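Local structure of uncharacterized conserved protein of COG5135 (Nostoc punctiforme, 2I51) at residues L21-Q33 and P38-E50. The protein binds flavin mononucleotide and is related to pyridoxamine 5'-phosphate oxidases, so it probably acts as a flavin-dependent oxidoreductase, although its substrate is not known. Residues are numbered along the deposited sequence; the frame is centred on the assembly and turned at random.
Sequences LVYARYLQLATVQ and PANRTLVFRGFLE. With FMN (flavin mononucleotide), chain C; EDO (1,2-ethanediol), chain S.
Arg41 and Thr31 meet across an antiparallel beta hairpin, strands 26-32 and 38-44, that carries part of the flavin site of this FMN-binding, pyridoxamine 5'-phosphate oxidase-like fold. The hydroxyl OG1 of Thr31 lies in the guanidinium plane of Arg41 and takes a nearly straight bond from its NH1 (2.9 Å, 165°). The same NH1 also gives a bond to Leu29 O (3.0 Å), whose other donor, Arg41 N, arrives from the opposite face of the carbonyl plane. Bends at chi2 and chi3 carry NH1 across to strand 26-32 and turn NE and NH2 to the phosphate. Both grip one oxygen, O3P of FMN, with NH2 at 2.8 Å. Gln68 of helix 64-71 accepts from Arg41 NH2 and also bonds Thr31 OG1, which helps hold the guanidinium and hydroxyl in place.

Further along the strand the backbone takes over: Thr42 O receives the ribityl hydroxyl O2' of FMN, and Val44 N points almost straight at flavin O4 (3.1 Å, 172°). Tyr26 and Val44, side by side on one face of the hairpin, border the ring system; methyl C7M of FMN sits 3.4 Å above the Tyr26 ring plane, toward its rim. On that face Thr42 OG1 bonds Gln87 of the second subunit, and Asn40 pairs with its own copy there, so this face helps build the dimer. On the opposite face, which Arg41 and Thr31 share, Leu29 CD2 touches Leu43 CD1.

At the open end of the hairpin Phe45 CD2 lies over one face of the Arg25 guanidinium, toward its rim, with the two planes 47° apart, while a water accepts from Arg25 NE and donates to Phe45 O at 2.8 Å.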
loop_
_atom_site.group_PDB
_atom_site.type_symbol
_atom_site.label_atom_id
_atom_site.label_comp_id
_atom_site.label_asym_id
_atom_site.label_seq_id
_atom_site.Cartn_x
_atom_site.Cartn_y
_atom_site.Cartn_z
ATOM N N LEU A 21 -14.268 -3.662 -12.387
ATOM C CA LEU A 21 -12.795 -3.552 -12.365
ATOM C C LEU A 21 -12.195 -4.739 -11.661
ATOM O O LEU A 21 -12.336 -4.878 -10.428
ATOM C CB LEU A 21 -12.377 -2.282 -11.687
ATOM C CG LEU A 21 -13.017 -0.977 -12.142
ATOM C CD1 LEU A 21 -12.537 0.161 -11.226
ATOM C CD2 LEU A 21 -12.721 -0.664 -13.619
ATOM N N VAL A 22 -11.501 -5.608 -12.397
ATOM C CA VAL A 22 -10.894 -6.791 -11.780
ATOM C C VAL A 22 -9.986 -6.402 -10.603
ATOM O O VAL A 22 -9.918 -7.066 -9.549
ATOM C CB VAL A 22 -10.071 -7.626 -12.793
ATOM C CG1 VAL A 22 -9.292 -8.774 -12.080
ATOM C CG2 VAL A 22 -10.987 -8.185 -13.875
ATOM N N TYR A 23 -9.284 -5.293 -10.807
ATOM C CA TYR A 23 -8.304 -4.815 -9.874
ATOM C C TYR A 23 -8.834 -4.107 -8.620
ATOM O O TYR A 23 -8.090 -3.680 -7.739
ATOM C CB TYR A 23 -7.296 -3.909 -10.597
ATOM C CG TYR A 23 -7.884 -2.850 -11.503
ATOM C CD1 TYR A 23 -8.195 -1.611 -11.004
ATOM C CD2 TYR A 23 -8.061 -3.081 -12.861
ATOM C CE1 TYR A 23 -8.681 -0.643 -11.811
ATOM C CE2 TYR A 23 -8.478 -2.091 -13.698
ATOM C CZ TYR A 23 -8.812 -0.877 -13.184
ATOM O OH TYR A 23 -9.267 0.121 -14.050
ATOM N N ALA A 24 -10.140 -3.962 -8.528
ATOM C CA ALA A 24 -10.734 -3.430 -7.304
ATOM C C ALA A 24 -10.626 -4.456 -6.173
ATOM O O ALA A 24 -10.880 -4.103 -5.040
ATOM C CB ALA A 24 -12.172 -3.065 -7.524
ATOM N N ARG A 25 -10.265 -5.704 -6.482
ATOM C CA ARG A 25 -9.996 -6.713 -5.460
ATOM C C ARG A 25 -8.508 -6.780 -5.108
ATOM O O ARG A 25 -8.102 -7.654 -4.335
ATOM C CB ARG A 25 -10.560 -8.041 -5.844
ATOM C CG ARG A 25 -12.134 -7.943 -5.836
ATOM C CD ARG A 25 -12.789 -9.150 -6.383
ATOM N NE ARG A 25 -12.533 -10.267 -5.497
ATOM C CZ ARG A 25 -13.353 -10.718 -4.543
ATOM N NH1 ARG A 25 -14.548 -10.171 -4.335
ATOM N NH2 ARG A 25 -12.967 -11.755 -3.796
ATOM N N TYR A 26 -7.717 -5.821 -5.561
ATOM C CA TYR A 26 -6.310 -5.772 -5.217
ATOM C C TYR A 26 -6.117 -4.721 -4.131
ATOM O O TYR A 26 -6.691 -3.613 -4.189
ATOM C CB TYR A 26 -5.455 -5.391 -6.413
ATOM C CG TYR A 26 -5.541 -6.273 -7.608
ATOM C CD1 TYR A 26 -6.079 -7.528 -7.553
ATOM C CD2 TYR A 26 -5.089 -5.807 -8.825
ATOM C CE1 TYR A 26 -6.180 -8.311 -8.723
ATOM C CE2 TYR A 26 -5.169 -6.553 -9.951
ATOM C CZ TYR A 26 -5.702 -7.791 -9.900
ATOM O OH TYR A 26 -5.795 -8.567 -11.073
ATOM N N LEU A 27 -5.345 -5.039 -3.104
ATOM C CA LEU A 27 -5.151 -4.125 -1.994
ATOM C C LEU A 27 -3.701 -4.207 -1.539
ATOM O O LEU A 27 -2.960 -5.145 -1.895
ATOM C CB LEU A 27 -6.145 -4.404 -0.869
ATOM C CG LEU A 27 -6.170 -5.805 -0.260
ATOM C CD1 LEU A 27 -4.926 -6.014 0.634
ATOM C CD2 LEU A 27 -7.505 -6.035 0.564
ATOM N N GLN A 28 -3.258 -3.258 -0.739
ATOM C CA GLN A 28 -1.867 -3.178 -0.310
ATOM C C GLN A 28 -1.708 -3.522 1.150
ATOM O O GLN A 28 -2.360 -2.877 2.014
ATOM C CB GLN A 28 -1.279 -1.800 -0.640
ATOM C CG GLN A 28 -1.105 -1.557 -2.132
ATOM C CD GLN A 28 -2.366 -1.404 -2.909
ATOM O OE1 GLN A 28 -3.318 -0.745 -2.447
ATOM N NE2 GLN A 28 -2.435 -2.047 -4.097
ATOM N N LEU A 29 -0.840 -4.487 1.437
ATOM C CA LEU A 29 -0.641 -4.924 2.818
ATOM C C LEU A 29 0.711 -4.435 3.294
ATOM O O LEU A 29 1.784 -4.801 2.755
ATOM C CB LEU A 29 -0.618 -6.447 2.882
ATOM C CG LEU A 29 -0.197 -7.047 4.248
ATOM C CD1 LEU A 29 -1.406 -7.020 5.103
ATOM C CD2 LEU A 29 0.410 -8.463 4.083
ATOM N N ALA A 30 0.688 -3.630 4.369
ATOM C CA ALA A 30 1.902 -3.142 4.988
ATOM C C ALA A 30 2.214 -3.955 6.230
ATOM O O ALA A 30 1.364 -4.171 7.080
ATOM C CB ALA A 30 1.735 -1.635 5.395
ATOM N N THR A 31 3.476 -4.338 6.351
ATOM C CA THR A 31 4.006 -5.012 7.505
ATOM C C THR A 31 5.259 -4.269 7.970
ATOM O O THR A 31 5.663 -3.265 7.352
ATOM C CB THR A 31 4.426 -6.475 7.129
ATOM O OG1 THR A 31 5.314 -6.438 5.975
ATOM C CG2 THR A 31 3.240 -7.368 6.868
ATOM N N VAL A 32 5.848 -4.710 9.092
ATOM C CA VAL A 32 7.099 -4.140 9.580
ATOM C C VAL A 32 8.155 -5.236 9.544
ATOM O O VAL A 32 7.900 -6.420 9.922
ATOM C CB VAL A 32 6.963 -3.502 10.998
ATOM C CG1 VAL A 32 8.255 -2.759 11.428
ATOM C CG2 VAL A 32 5.873 -2.493 11.029
ATOM N N GLN A 33 9.345 -4.878 9.056
ATOM C CA GLN A 33 10.466 -5.803 9.014
ATOM C C GLN A 33 11.125 -5.908 10.400
ATOM O O GLN A 33 10.962 -5.028 11.238
ATOM C CB GLN A 33 11.474 -5.345 7.970
ATOM C CG GLN A 33 10.866 -5.229 6.581
ATOM C CD GLN A 33 11.808 -4.603 5.576
ATOM O OE1 GLN A 33 12.881 -5.163 5.259
ATOM N NE2 GLN A 33 11.456 -3.421 5.103
ATOM N N PRO A 38 9.186 -0.350 7.309
ATOM C CA PRO A 38 7.936 -0.863 6.740
ATOM C C PRO A 38 8.208 -1.611 5.445
ATOM O O PRO A 38 9.251 -1.451 4.796
ATOM C CB PRO A 38 7.157 0.413 6.459
ATOM C CG PRO A 38 8.218 1.402 6.180
ATOM C CD PRO A 38 9.343 1.098 7.076
ATOM N N ALA A 39 7.228 -2.420 5.067
ATOM C CA ALA A 39 7.184 -3.129 3.775
ATOM C C ALA A 39 5.753 -3.063 3.305
ATOM O O ALA A 39 4.832 -3.026 4.104
ATOM C CB ALA A 39 7.659 -4.601 3.891
ATOM N N ASN A 40 5.570 -3.014 2.010
ATOM C CA ASN A 40 4.249 -2.773 1.439
ATOM C C ASN A 40 4.158 -3.445 0.080
ATOM O O ASN A 40 4.992 -3.195 -0.767
ATOM C CB ASN A 40 4.083 -1.265 1.302
ATOM C CG ASN A 40 2.630 -0.806 1.193
ATOM O OD1 ASN A 40 1.691 -1.587 1.371
ATOM N ND2 ASN A 40 2.454 0.534 0.923
ATOM N N ARG A 41 3.126 -4.264 -0.127
ATOM C CA ARG A 41 2.939 -4.933 -1.434
ATOM C C ARG A 41 1.501 -5.237 -1.685
ATOM O O ARG A 41 0.706 -5.369 -0.756
ATOM C CB ARG A 41 3.767 -6.206 -1.534
ATOM C CG ARG A 41 3.200 -7.401 -0.862
ATOM C CD ARG A 41 3.249 -7.356 0.654
ATOM N NE ARG A 41 4.583 -7.446 1.215
ATOM C CZ ARG A 41 4.952 -7.187 2.467
ATOM N NH1 ARG A 41 4.139 -6.562 3.336
ATOM N NH2 ARG A 41 6.166 -7.490 2.836
ATOM N N THR A 42 1.171 -5.418 -2.961
ATOM C CA THR A 42 -0.171 -5.727 -3.367
ATOM C C THR A 42 -0.471 -7.215 -3.190
ATOM O O THR A 42 0.402 -8.060 -3.505
ATOM C CB THR A 42 -0.407 -5.318 -4.835
ATOM O OG1 THR A 42 -0.125 -3.911 -4.977
ATOM C CG2 THR A 42 -1.857 -5.577 -5.284
ATOM N N LEU A 43 -1.679 -7.513 -2.713
ATOM C CA LEU A 43 -2.202 -8.856 -2.682
ATOM C C LEU A 43 -3.588 -8.855 -3.275
ATOM O O LEU A 43 -4.240 -7.825 -3.344
ATOM C CB LEU A 43 -2.371 -9.376 -1.256
ATOM C CG LEU A 43 -1.185 -9.218 -0.321
ATOM C CD1 LEU A 43 -1.596 -9.625 1.132
ATOM C CD2 LEU A 43 -0.108 -10.029 -0.875
ATOM N N VAL A 44 -4.090 -10.017 -3.694
ATOM C CA VAL A 44 -5.497 -10.194 -4.079
ATOM C C VAL A 44 -6.362 -10.554 -2.896
ATOM O O VAL A 44 -6.055 -11.517 -2.174
ATOM C CB VAL A 44 -5.603 -11.347 -5.108
ATOM C CG1 VAL A 44 -7.092 -11.585 -5.528
ATOM C CG2 VAL A 44 -4.724 -11.058 -6.346
ATOM N N PHE A 45 -7.430 -9.795 -2.651
ATOM C CA PHE A 45 -8.424 -10.151 -1.662
ATOM C C PHE A 45 -9.194 -11.376 -2.157
ATOM O O PHE A 45 -9.730 -11.387 -3.249
ATOM C CB PHE A 45 -9.391 -8.978 -1.532
ATOM C CG PHE A 45 -10.622 -9.269 -0.734
ATOM C CD1 PHE A 45 -10.538 -9.479 0.642
ATOM C CD2 PHE A 45 -11.854 -9.303 -1.340
ATOM C CE1 PHE A 45 -11.697 -9.723 1.360
ATOM C CE2 PHE A 45 -13.000 -9.523 -0.619
ATOM C CZ PHE A 45 -12.920 -9.711 0.720
ATOM N N ARG A 46 -9.270 -12.372 -1.283
ATOM C CA ARG A 46 -9.910 -13.647 -1.606
ATOM C C ARG A 46 -11.137 -13.929 -0.749
ATOM O O ARG A 46 -11.408 -15.089 -0.394
ATOM C CB ARG A 46 -8.888 -14.771 -1.487
ATOM C CG ARG A 46 -7.614 -14.457 -2.272
ATOM C CD ARG A 46 -6.964 -15.622 -2.884
ATOM N NE ARG A 46 -5.970 -15.288 -3.911
ATOM C CZ ARG A 46 -6.092 -15.613 -5.209
ATOM N NH1 ARG A 46 -7.183 -16.196 -5.663
ATOM N NH2 ARG A 46 -5.148 -15.297 -6.077
ATOM N N GLY A 47 -11.883 -12.887 -0.381
ATOM C CA GLY A 47 -13.097 -13.037 0.380
ATOM C C GLY A 47 -12.889 -13.066 1.880
ATOM O O GLY A 47 -11.780 -13.113 2.372
ATOM N N PHE A 48 -13.980 -13.006 2.622
ATOM C CA PHE A 48 -13.978 -13.261 4.047
ATOM C C PHE A 48 -14.066 -14.748 4.363
ATOM O O PHE A 48 -14.730 -15.503 3.662
ATOM C CB PHE A 48 -15.151 -12.533 4.676
ATOM C CG PHE A 48 -14.992 -11.008 4.631
ATOM C CD1 PHE A 48 -14.293 -10.334 5.624
ATOM C CD2 PHE A 48 -15.500 -10.290 3.559
ATOM C CE1 PHE A 48 -14.124 -8.937 5.563
ATOM C CE2 PHE A 48 -15.304 -8.914 3.482
ATOM C CZ PHE A 48 -14.602 -8.264 4.459
ATOM N N LEU A 49 -13.451 -15.115 5.476
ATOM C CA LEU A 49 -13.526 -16.472 5.974
ATOM C C LEU A 49 -14.919 -16.629 6.524
ATOM O O LEU A 49 -15.402 -15.800 7.278
ATOM C CB LEU A 49 -12.484 -16.682 7.053
ATOM C CG LEU A 49 -12.485 -18.026 7.724
ATOM C CD1 LEU A 49 -12.186 -19.142 6.687
ATOM C CD2 LEU A 49 -11.467 -17.971 8.848
ATOM N N GLU A 50 -15.558 -17.735 6.189
ATOM C CA GLU A 50 -16.957 -17.936 6.528
ATOM C C GLU A 50 -17.177 -17.848 8.034
ATOM O O GLU A 50 -16.347 -18.321 8.848
ATOM C CB GLU A 50 -17.457 -19.267 5.984
ATOM C CG GLU A 50 -16.662 -20.438 6.468
HETATM N N1 FMN C . 1.743 -11.877 -3.618
HETATM C C2 FMN C . 1.212 -12.751 -2.745
HETATM O O2 FMN C . 1.898 -13.321 -1.890
HETATM N N3 FMN C . -0.149 -12.986 -2.761
HETATM C C4 FMN C . -0.988 -12.389 -3.653
HETATM O O4 FMN C . -2.267 -12.502 -3.567
HETATM C C4A FMN C . -0.455 -11.485 -4.559
HETATM N N5 FMN C . -1.254 -10.867 -5.506
HETATM C C5A FMN C . -0.683 -9.810 -6.263
HETATM C C6 FMN C . -1.489 -9.100 -7.126
HETATM C C7 FMN C . -0.990 -8.060 -7.929
HETATM C C7M FMN C . -1.938 -7.147 -8.661
HETATM C C8 FMN C . 0.379 -7.810 -7.858
HETATM C C8M FMN C . 0.932 -6.533 -8.505
HETATM C C9 FMN C . 1.203 -8.541 -7.000
HETATM C C9A FMN C . 0.681 -9.572 -6.231
HETATM N N10 FMN C . 1.473 -10.324 -5.394
HETATM C C10 FMN C . 0.931 -11.222 -4.527
HETATM C "C1'" FMN C . 2.993 -10.203 -5.427
HETATM C "C2'" FMN C . 3.411 -9.292 -4.266
HETATM O "O2'" FMN C . 2.993 -7.925 -4.512
HETATM C "C3'" FMN C . 4.917 -9.355 -3.943
HETATM O "O3'" FMN C . 5.623 -9.103 -5.141
HETATM C "C4'" FMN C . 5.233 -10.784 -3.452
HETATM O "O4'" FMN C . 4.250 -11.335 -2.570
HETATM C "C5'" FMN C . 6.546 -10.711 -2.674
HETATM O "O5'" FMN C . 6.382 -9.821 -1.577
HETATM P P FMN C . 7.297 -9.956 -0.304
HETATM O O1P FMN C . 6.977 -11.190 0.462
HETATM O O2P FMN C . 8.762 -10.006 -0.840
HETATM O O3P FMN C . 7.156 -8.691 0.478
HETATM C C1 EDO S . 12.903 -5.026 1.422
HETATM O O1 EDO S . 12.216 -6.082 2.093
HETATM C C2 EDO S . 12.047 -3.763 1.447
HETATM O O2 EDO S . 10.685 -4.086 1.758
HETATM O O HOH W 1 -10.535 -12.429 -5.714
#